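PDB 1F7C: rhogap protein from Gallus gallus, which stimulates GTP hydrolysis by the Rho-family GTPases RhoA and Cdc42 through this RhoGAP (BH) domain, one part of a longer multidomain protein. Local coordinates for residues I53-L58 with N165-M171; I137-H142 with K214-P220. All blocks are in the same frame, centred on the assembly; numbering follows the deposited sequence.

Contact 1 (I53-L58 with N165-M171); sequences INEQGL and NHKQNLM
In the loop that carries the predicted arginine finger, Arg60, of the all-helical RhoGAP domain, the irregular segment 53-58, which follows helix 35-51, docks on the short helix 166-169 and the turn after it. The two backbones come closest at Gln56 and Asn169, whose CA atoms are 4.0 Å apart. Asn165 occupies the N-cap position of the helix, but its t side chain points to segment 53-58 instead of capping: ND2 donates to Ile53 O at 3.0 Å and to Asn54 OD1 at 3.1 Å. Asn169, with chi1 p, adds a second donor to the same carbonyl, ND2 to Ile53 O at 3.1 Å, and also gives a hydrogen bond to Val162 O. Its OD1 accepts from Met171 N at 2.8 Å, an Asx turn that closes the end of the helix, where Leu170 takes positive phi (66°). The backbone of Asn169 serves as well: its O receives Gly57 N at 2.9 Å and a CA-H...O contact from Gln56 CA at 3.5 Å. Gly57 has phi/psi 70/32, and its CA lies 3.8 Å from Met171 SD. Beyond it the contact turns apolar, with Leu58 CB 4.1 Å from Met171 CG; both side chains also touch Val162 of helix 146-164, and Met171 reaches Arg60. At the exposed side Gln56 CG packs 3.6 Å from Gln168 O. Three of the four hydrogen bonds between the segments use loop backbone atoms, Ile53 O twice and Gly57 N once, so they depend more on the loop's path than on its side chains.

Contact 2 (I137-H142 with K214-P220); sequences IHSLVH and KIFNTVP
Ile215 and Val141 form the apolar centre of this helix-end packing in the RhoGAP helical fold, where the C-terminal part of helix 130-141 meets the last turn of helix 212-217 and the extended tail after it. Val141 CG2 lies 4.0 Å from Ile215 CG2, and Val141 CG1 is 3.7 Å from Phe216 CE2; Ile137 CG2 adds a looser contact with Ile215 CD1 at 4.4 Å. Leu208 of helix 198-210 touches Ile137, Val141 and Ile215, while the Phe216 ring stacks with His153 of helix 146-164. The nearest CA pairs are His138-Ile215 at 5.1 Å and Ser139-Pro220 at 5.5 Å. Farther out, the His138 ring (chi1 t) is sandwiched by CH-pi contacts: Ile215 CA lies 4.0 Å from its centroid over one face and Pro220 CB 3.9 Å over the opposite face. His142, chi1 -88°, receives Pro220 CD over its face, 3.7 Å from the centroid, and turns its edge to Ile215 O, 3.0 Å from CE1. Thr218 leaves helical geometry and starts an extended run to Pro220, which folds the tail back over both imidazoles. At the polar edge Thr218 OG1, just past the helix, donates back to Lys214 O at 2.8 Å, and His138 NE2 donates to the carbonyl Thr218 O at 2.9 Å with an N-H...O angle of 157°.

How the contacts relate
From the N terminus, helix 35-51 leads into segment 53-58, where contact 1 opens a loop that closes at residues 165-171, just beyond helix 146-164. Inside that span, at residues 137-142, the chain enters contact 2, which closes only at residues 214-220, close to the end of the modelled chain. The two closures therefore cross rather than nest. The centres of contact 1 and contact 2 are about 28 Å apart. Their nearest atoms are about 17 Å apart, so they do not touch. Helix 146-164 flanks both, through Val162 at contact 1 and His153 at contact 2. Contact 1 ties the arginine-finger loop to the short helix 166-169, whereas contact 2 joins helix 130-141 to helix 212-217 and the last modelled residues.

Contact 1 (I53-L58 with N165-M171)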
ATOM      1  N   ILE A  53       0.983 -16.226  -0.042  1.00 26.18           N
ATOM      2  CA  ILE A  53       0.181 -15.766   1.085  1.00 24.78           C
ATOM      3  C   ILE A  53       0.674 -16.252   2.437  1.00 27.22           C
ATOM      4  O   ILE A  53       0.531 -15.543   3.433  1.00 28.40           O
ATOM      5  CB  ILE A  53      -1.320 -16.160   0.903  1.00 25.99           C
ATOM      6  CG1 ILE A  53      -2.208 -15.274   1.772  1.00 26.03           C
ATOM      7  CG2 ILE A  53      -1.558 -17.601   1.311  1.00 28.00           C
ATOM      8  CD1 ILE A  53      -2.240 -13.832   1.340  1.00 25.53           C
ATOM      9  N   ASN A  54       1.268 -17.446   2.473  1.00 27.61           N
ATOM     10  CA  ASN A  54       1.756 -18.028   3.724  1.00 29.48           C
ATOM     11  C   ASN A  54       3.198 -17.665   4.107  1.00 31.42           C
ATOM     12  O   ASN A  54       3.626 -17.956   5.228  1.00 31.32           O
ATOM     13  CB  ASN A  54       1.601 -19.563   3.682  1.00 29.00           C
ATOM     14  CG  ASN A  54       0.144 -20.005   3.552  1.00 28.81           C
ATOM     15  OD1 ASN A  54      -0.681 -19.703   4.410  1.00 27.92           O
ATOM     16  ND2 ASN A  54      -0.173 -20.723   2.471  1.00 27.17           N
ATOM     17  N   GLU A  55       3.938 -17.042   3.187  1.00 32.70           N
ATOM     18  CA  GLU A  55       5.330 -16.638   3.428  1.00 34.81           C
ATOM     19  C   GLU A  55       5.446 -15.706   4.622  1.00 34.37           C
ATOM     20  O   GLU A  55       4.699 -14.740   4.725  1.00 35.43           O
ATOM     21  CB  GLU A  55       5.892 -15.929   2.196  1.00 41.36           C
ATOM     22  CG  GLU A  55       6.233 -16.849   1.040  1.00 48.81           C
ATOM     23  CD  GLU A  55       7.595 -17.503   1.196  1.00 54.40           C
ATOM     24  OE1 GLU A  55       7.929 -18.366   0.355  1.00 59.45           O
ATOM     25  OE2 GLU A  55       8.331 -17.154   2.150  1.00 55.83           O
ATOM     26  N   GLN A  56       6.387 -15.986   5.518  1.00 34.94           N
ATOM     27  CA  GLN A  56       6.569 -15.160   6.703  1.00 36.68           C
ATOM     28  C   GLN A  56       7.224 -13.826   6.385  1.00 36.12           C
ATOM     29  O   GLN A  56       8.127 -13.758   5.558  1.00 37.82           O
ATOM     30  CB  GLN A  56       7.405 -15.899   7.746  1.00 40.87           C
ATOM     31  CG  GLN A  56       6.782 -17.202   8.234  1.00 48.06           C
ATOM     32  CD  GLN A  56       7.504 -17.782   9.442  1.00 51.81           C
ATOM     33  OE1 GLN A  56       8.739 -17.835   9.480  1.00 51.94           O
ATOM     34  NE2 GLN A  56       6.733 -18.229  10.434  1.00 51.02           N
ATOM     35  N   GLY A  57       6.754 -12.768   7.045  1.00 35.22           N
ATOM     36  CA  GLY A  57       7.307 -11.440   6.838  1.00 33.51           C
ATOM     37  C   GLY A  57       7.031 -10.785   5.492  1.00 33.56           C
ATOM     38  O   GLY A  57       7.860 -10.018   4.996  1.00 30.17           O
ATOM     39  N   LEU A  58       5.877 -11.083   4.897  1.00 34.26           N
ATOM     40  CA  LEU A  58       5.499 -10.496   3.611  1.00 33.86           C
ATOM     41  C   LEU A  58       5.617  -8.977   3.659  1.00 34.39           C
ATOM     42  O   LEU A  58       4.996  -8.324   4.507  1.00 31.33           O
ATOM     43  CB  LEU A  58       4.053 -10.852   3.248  1.00 34.28           C
ATOM     44  CG  LEU A  58       3.705 -12.191   2.601  1.00 34.01           C
ATOM     45  CD1 LEU A  58       2.192 -12.271   2.437  1.00 32.65           C
ATOM     46  CD2 LEU A  58       4.398 -12.324   1.240  1.00 31.34           C
ATOM     47  N   ASN A 165      -4.250 -13.538   7.313  1.00 24.65           N
ATOM     48  CA  ASN A 165      -3.474 -14.766   7.413  1.00 25.44           C
ATOM     49  C   ASN A 165      -2.228 -14.537   8.280  1.00 27.26           C
ATOM     50  O   ASN A 165      -1.206 -15.223   8.125  1.00 24.64           O
ATOM     51  CB  ASN A 165      -3.069 -15.237   6.010  1.00 25.47           C
ATOM     52  CG  ASN A 165      -2.528 -16.659   5.997  1.00 30.70           C
ATOM     53  OD1 ASN A 165      -3.114 -17.558   6.601  1.00 33.11           O
ATOM     54  ND2 ASN A 165      -1.416 -16.871   5.290  1.00 26.40           N
ATOM     55  N   HIS A 166      -2.335 -13.595   9.218  1.00 27.64           N
ATOM     56  CA  HIS A 166      -1.209 -13.266  10.088  1.00 31.98           C
ATOM     57  C   HIS A 166      -0.661 -14.398  10.982  1.00 34.33           C
ATOM     58  O   HIS A 166       0.548 -14.463  11.209  1.00 33.61           O
ATOM     59  CB  HIS A 166      -1.526 -12.028  10.943  1.00 31.77           C
ATOM     60  CG  HIS A 166      -2.546 -12.264  12.014  1.00 35.03           C
ATOM     61  ND1 HIS A 166      -3.887 -12.418  11.745  1.00 34.47           N
ATOM     62  CD2 HIS A 166      -2.419 -12.346  13.361  1.00 34.38           C
ATOM     63  CE1 HIS A 166      -4.545 -12.581  12.881  1.00 35.78           C
ATOM     64  NE2 HIS A 166      -3.678 -12.540  13.875  1.00 35.18           N
ATOM     65  N   LYS A 167      -1.519 -15.280  11.489  1.00 34.91           N
ATOM     66  CA  LYS A 167      -1.034 -16.380  12.324  1.00 36.42           C
ATOM     67  C   LYS A 167       0.105 -17.106  11.611  1.00 36.48           C
ATOM     68  O   LYS A 167       1.068 -17.543  12.237  1.00 37.92           O
ATOM     69  CB  LYS A 167      -2.151 -17.390  12.608  1.00 41.81           C
ATOM     70  CG  LYS A 167      -3.197 -16.936  13.609  1.00 47.13           C
ATOM     71  CD  LYS A 167      -2.594 -16.787  14.995  1.00 53.80           C
ATOM     72  CE  LYS A 167      -3.671 -16.515  16.044  1.00 58.04           C
ATOM     73  NZ  LYS A 167      -4.455 -15.275  15.759  1.00 59.68           N
ATOM     74  N   GLN A 168      -0.009 -17.215  10.293  1.00 34.72           N
ATOM     75  CA  GLN A 168       0.983 -17.894   9.483  1.00 34.14           C
ATOM     76  C   GLN A 168       2.101 -16.983   8.961  1.00 35.05           C
ATOM     77  O   GLN A 168       3.289 -17.287   9.139  1.00 35.58           O
ATOM     78  CB  GLN A 168       0.291 -18.560   8.296  1.00 34.28           C
ATOM     79  CG  GLN A 168       0.571 -20.030   8.115  1.00 40.08           C
ATOM     80  CD  GLN A 168       2.044 -20.347   8.053  1.00 40.50           C
ATOM     81  OE1 GLN A 168       2.680 -20.600   9.076  1.00 42.25           O
ATOM     82  NE2 GLN A 168       2.600 -20.329   6.853  1.00 43.14           N
ATOM     83  N   ASN A 169       1.735 -15.875   8.311  1.00 32.88           N
ATOM     84  CA  ASN A 169       2.754 -14.988   7.758  1.00 31.91           C
ATOM     85  C   ASN A 169       3.287 -13.911   8.701  1.00 30.40           C
ATOM     86  O   ASN A 169       4.189 -13.164   8.338  1.00 31.26           O
ATOM     87  CB  ASN A 169       2.278 -14.341   6.443  1.00 28.00           C
ATOM     88  CG  ASN A 169       1.050 -13.443   6.620  1.00 26.09           C
ATOM     89  OD1 ASN A 169       0.890 -12.770   7.641  1.00 21.35           O
ATOM     90  ND2 ASN A 169       0.198 -13.405   5.596  1.00 20.27           N
ATOM     91  N   LEU A 170       2.733 -13.848   9.906  1.00 31.82           N
ATOM     92  CA  LEU A 170       3.155 -12.896  10.941  1.00 32.83           C
ATOM     93  C   LEU A 170       2.888 -11.439  10.608  1.00 32.96           C
ATOM     94  O   LEU A 170       3.313 -10.567  11.344  1.00 34.71           O
ATOM     95  CB  LEU A 170       4.652 -13.051  11.228  1.00 31.01           C
ATOM     96  CG  LEU A 170       5.223 -14.475  11.254  1.00 34.81           C
ATOM     97  CD1 LEU A 170       6.734 -14.425  11.511  1.00 33.23           C
ATOM     98  CD2 LEU A 170       4.508 -15.293  12.332  1.00 33.59           C
ATOM     99  N   MET A 171       2.197 -11.162   9.509  1.00 33.44           N
ATOM    100  CA  MET A 171       1.942  -9.773   9.146  1.00 31.44           C
ATOM    101  C   MET A 171       0.561  -9.270   9.530  1.00 30.40           C
ATOM    102  O   MET A 171      -0.388  -9.355   8.758  1.00 30.54           O
ATOM    103  CB  MET A 171       2.183  -9.558   7.652  1.00 30.67           C
ATOM    104  CG  MET A 171       3.633  -9.790   7.222  1.00 30.21           C
ATOM    105  SD  MET A 171       4.871  -8.863   8.203  1.00 33.93           S
ATOM    106  CE  MET A 171       4.541  -7.141   7.661  1.00 28.28           C
TER

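Contact 2 (I137-H142 with K214-P220)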
ATOM      1  N   ILE A 137     -11.407  10.191   6.973  1.00 34.62           N
ATOM      2  CA  ILE A 137     -10.518   9.517   6.049  1.00 32.38           C
ATOM      3  C   ILE A 137     -11.332   9.021   4.862  1.00 32.67           C
ATOM      4  O   ILE A 137     -10.892   9.112   3.716  1.00 31.23           O
ATOM      5  CB  ILE A 137      -9.782   8.358   6.766  1.00 31.31           C
ATOM      6  CG1 ILE A 137      -8.765   8.961   7.743  1.00 31.84           C
ATOM      7  CG2 ILE A 137      -9.094   7.441   5.753  1.00 28.51           C
ATOM      8  CD1 ILE A 137      -8.025   7.977   8.613  1.00 34.51           C
ATOM      9  N   HIS A 138     -12.533   8.521   5.139  1.00 32.54           N
ATOM     10  CA  HIS A 138     -13.414   8.030   4.087  1.00 34.05           C
ATOM     11  C   HIS A 138     -13.676   9.161   3.089  1.00 34.20           C
ATOM     12  O   HIS A 138     -13.517   8.993   1.882  1.00 32.80           O
ATOM     13  CB  HIS A 138     -14.741   7.551   4.684  1.00 35.13           C
ATOM     14  CG  HIS A 138     -15.684   6.965   3.678  1.00 36.22           C
ATOM     15  ND1 HIS A 138     -16.985   6.635   3.982  1.00 37.45           N
ATOM     16  CD2 HIS A 138     -15.508   6.633   2.375  1.00 38.36           C
ATOM     17  CE1 HIS A 138     -17.572   6.126   2.913  1.00 38.26           C
ATOM     18  NE2 HIS A 138     -16.696   6.113   1.924  1.00 39.64           N
ATOM     19  N   SER A 139     -14.085  10.310   3.610  1.00 35.90           N
ATOM     20  CA  SER A 139     -14.349  11.480   2.789  1.00 37.97           C
ATOM     21  C   SER A 139     -13.096  11.938   2.033  1.00 37.26           C
ATOM     22  O   SER A 139     -13.169  12.340   0.867  1.00 37.44           O
ATOM     23  CB  SER A 139     -14.855  12.620   3.665  1.00 39.21           C
ATOM     24  OG  SER A 139     -14.858  13.822   2.924  1.00 47.40           O
ATOM     25  N   LEU A 140     -11.947  11.881   2.699  1.00 35.22           N
ATOM     26  CA  LEU A 140     -10.692  12.285   2.069  1.00 32.97           C
ATOM     27  C   LEU A 140     -10.303  11.364   0.916  1.00 31.73           C
ATOM     28  O   LEU A 140      -9.729  11.813  -0.073  1.00 32.95           O
ATOM     29  CB  LEU A 140      -9.558  12.323   3.102  1.00 31.04           C
ATOM     30  CG  LEU A 140      -9.605  13.510   4.072  1.00 31.54           C
ATOM     31  CD1 LEU A 140      -8.554  13.329   5.159  1.00 30.96           C
ATOM     32  CD2 LEU A 140      -9.359  14.809   3.311  1.00 27.64           C
ATOM     33  N   VAL A 141     -10.605  10.076   1.040  1.00 29.53           N
ATOM     34  CA  VAL A 141     -10.267   9.137  -0.016  1.00 26.85           C
ATOM     35  C   VAL A 141     -11.085   9.401  -1.267  1.00 27.00           C
ATOM     36  O   VAL A 141     -10.586   9.251  -2.383  1.00 28.13           O
ATOM     37  CB  VAL A 141     -10.492   7.667   0.424  1.00 27.37           C
ATOM     38  CG1 VAL A 141     -10.371   6.733  -0.785  1.00 24.17           C
ATOM     39  CG2 VAL A 141      -9.475   7.280   1.500  1.00 22.76           C
ATOM     40  N   HIS A 142     -12.341   9.792  -1.089  1.00 29.13           N
ATOM     41  CA  HIS A 142     -13.198  10.049  -2.237  1.00 33.45           C
ATOM     42  C   HIS A 142     -12.937  11.369  -2.941  1.00 33.35           C
ATOM     43  O   HIS A 142     -13.520  11.648  -3.987  1.00 33.02           O
ATOM     44  CB  HIS A 142     -14.674   9.923  -1.846  1.00 34.63           C
ATOM     45  CG  HIS A 142     -15.187   8.527  -1.971  1.00 41.22           C
ATOM     46  ND1 HIS A 142     -14.802   7.516  -1.115  1.00 41.36           N
ATOM     47  CD2 HIS A 142     -15.956   7.943  -2.921  1.00 42.87           C
ATOM     48  CE1 HIS A 142     -15.306   6.371  -1.536  1.00 42.22           C
ATOM     49  NE2 HIS A 142     -16.010   6.601  -2.631  1.00 42.45           N
ATOM     50  N   LYS A 214     -15.949  -0.596   3.417  1.00 35.13           N
ATOM     51  CA  LYS A 214     -16.775   0.588   3.586  1.00 36.77           C
ATOM     52  C   LYS A 214     -16.189   1.813   2.887  1.00 37.21           C
ATOM     53  O   LYS A 214     -16.879   2.495   2.131  1.00 37.53           O
ATOM     54  CB  LYS A 214     -16.958   0.881   5.076  1.00 38.78           C
ATOM     55  CG  LYS A 214     -17.637   2.207   5.378  1.00 42.70           C
ATOM     56  CD  LYS A 214     -17.614   2.494   6.875  1.00 47.24           C
ATOM     57  CE  LYS A 214     -18.191   3.870   7.212  1.00 50.33           C
ATOM     58  NZ  LYS A 214     -19.637   4.001   6.861  1.00 50.53           N
ATOM     59  N   ILE A 215     -14.908   2.074   3.126  1.00 35.63           N
ATOM     60  CA  ILE A 215     -14.249   3.229   2.542  1.00 33.09           C
ATOM     61  C   ILE A 215     -14.199   3.264   1.021  1.00 33.82           C
ATOM     62  O   ILE A 215     -14.486   4.306   0.425  1.00 31.89           O
ATOM     63  CB  ILE A 215     -12.819   3.380   3.099  1.00 32.27           C
ATOM     64  CG1 ILE A 215     -12.889   3.920   4.531  1.00 31.11           C
ATOM     65  CG2 ILE A 215     -11.990   4.293   2.195  1.00 30.44           C
ATOM     66  CD1 ILE A 215     -11.585   3.818   5.278  1.00 31.14           C
ATOM     67  N   PHE A 216     -13.842   2.148   0.389  1.00 32.45           N
ATOM     68  CA  PHE A 216     -13.747   2.138  -1.069  1.00 34.14           C
ATOM     69  C   PHE A 216     -14.986   1.718  -1.853  1.00 36.03           C
ATOM     70  O   PHE A 216     -15.130   2.088  -3.017  1.00 35.37           O
ATOM     71  CB  PHE A 216     -12.573   1.270  -1.530  1.00 32.70           C
ATOM     72  CG  PHE A 216     -11.234   1.770  -1.080  1.00 33.32           C
ATOM     73  CD1 PHE A 216     -10.659   1.295   0.097  1.00 31.79           C
ATOM     74  CD2 PHE A 216     -10.555   2.741  -1.819  1.00 32.89           C
ATOM     75  CE1 PHE A 216      -9.432   1.779   0.536  1.00 30.21           C
ATOM     76  CE2 PHE A 216      -9.324   3.236  -1.389  1.00 26.20           C
ATOM     77  CZ  PHE A 216      -8.765   2.754  -0.210  1.00 31.86           C
ATOM     78  N   ASN A 217     -15.886   0.955  -1.243  1.00 39.94           N
ATOM     79  CA  ASN A 217     -17.060   0.513  -1.990  1.00 42.64           C
ATOM     80  C   ASN A 217     -18.330   1.324  -1.791  1.00 42.98           C
ATOM     81  O   ASN A 217     -19.337   1.056  -2.437  1.00 46.01           O
ATOM     82  CB  ASN A 217     -17.334  -0.963  -1.714  1.00 44.65           C
ATOM     83  CG  ASN A 217     -16.183  -1.850  -2.147  1.00 47.05           C
ATOM     84  OD1 ASN A 217     -15.563  -1.610  -3.184  1.00 45.92           O
ATOM     85  ND2 ASN A 217     -15.900  -2.888  -1.364  1.00 47.67           N
ATOM     86  N   THR A 218     -18.281   2.325  -0.916  1.00 43.08           N
ATOM     87  CA  THR A 218     -19.442   3.175  -0.668  1.00 41.60           C
ATOM     88  C   THR A 218     -19.022   4.648  -0.670  1.00 42.95           C
ATOM     89  O   THR A 218     -17.860   4.970  -0.424  1.00 41.49           O
ATOM     90  CB  THR A 218     -20.095   2.859   0.698  1.00 40.17           C
ATOM     91  OG1 THR A 218     -19.429   3.600   1.727  1.00 35.57           O
ATOM     92  CG2 THR A 218     -20.001   1.365   1.014  1.00 37.20           C
ATOM     93  N   VAL A 219     -19.974   5.532  -0.953  1.00 44.64           N
ATOM     94  CA  VAL A 219     -19.731   6.973  -0.974  1.00 47.20           C
ATOM     95  C   VAL A 219     -19.907   7.529   0.433  1.00 48.04           C
ATOM     96  O   VAL A 219     -20.786   7.097   1.171  1.00 48.36           O
ATOM     97  CB  VAL A 219     -20.709   7.683  -1.929  1.00 48.99           C
ATOM     98  CG1 VAL A 219     -20.650   9.193  -1.722  1.00 49.99           C
ATOM     99  CG2 VAL A 219     -20.365   7.328  -3.373  1.00 49.37           C
ATOM    100  N   PRO A 220     -19.068   8.496   0.830  1.00 50.40           N
ATOM    101  CA  PRO A 220     -19.211   9.043   2.182  1.00 53.24           C
ATOM    102  C   PRO A 220     -20.566   9.683   2.495  1.00 56.75           C
ATOM    103  O   PRO A 220     -21.245  10.218   1.611  1.00 56.37           O
ATOM    104  CB  PRO A 220     -18.037  10.021   2.290  1.00 51.91           C
ATOM    105  CG  PRO A 220     -17.753  10.393   0.864  1.00 51.84           C
ATOM    106  CD  PRO A 220     -17.918   9.093   0.131  1.00 49.57           C
TER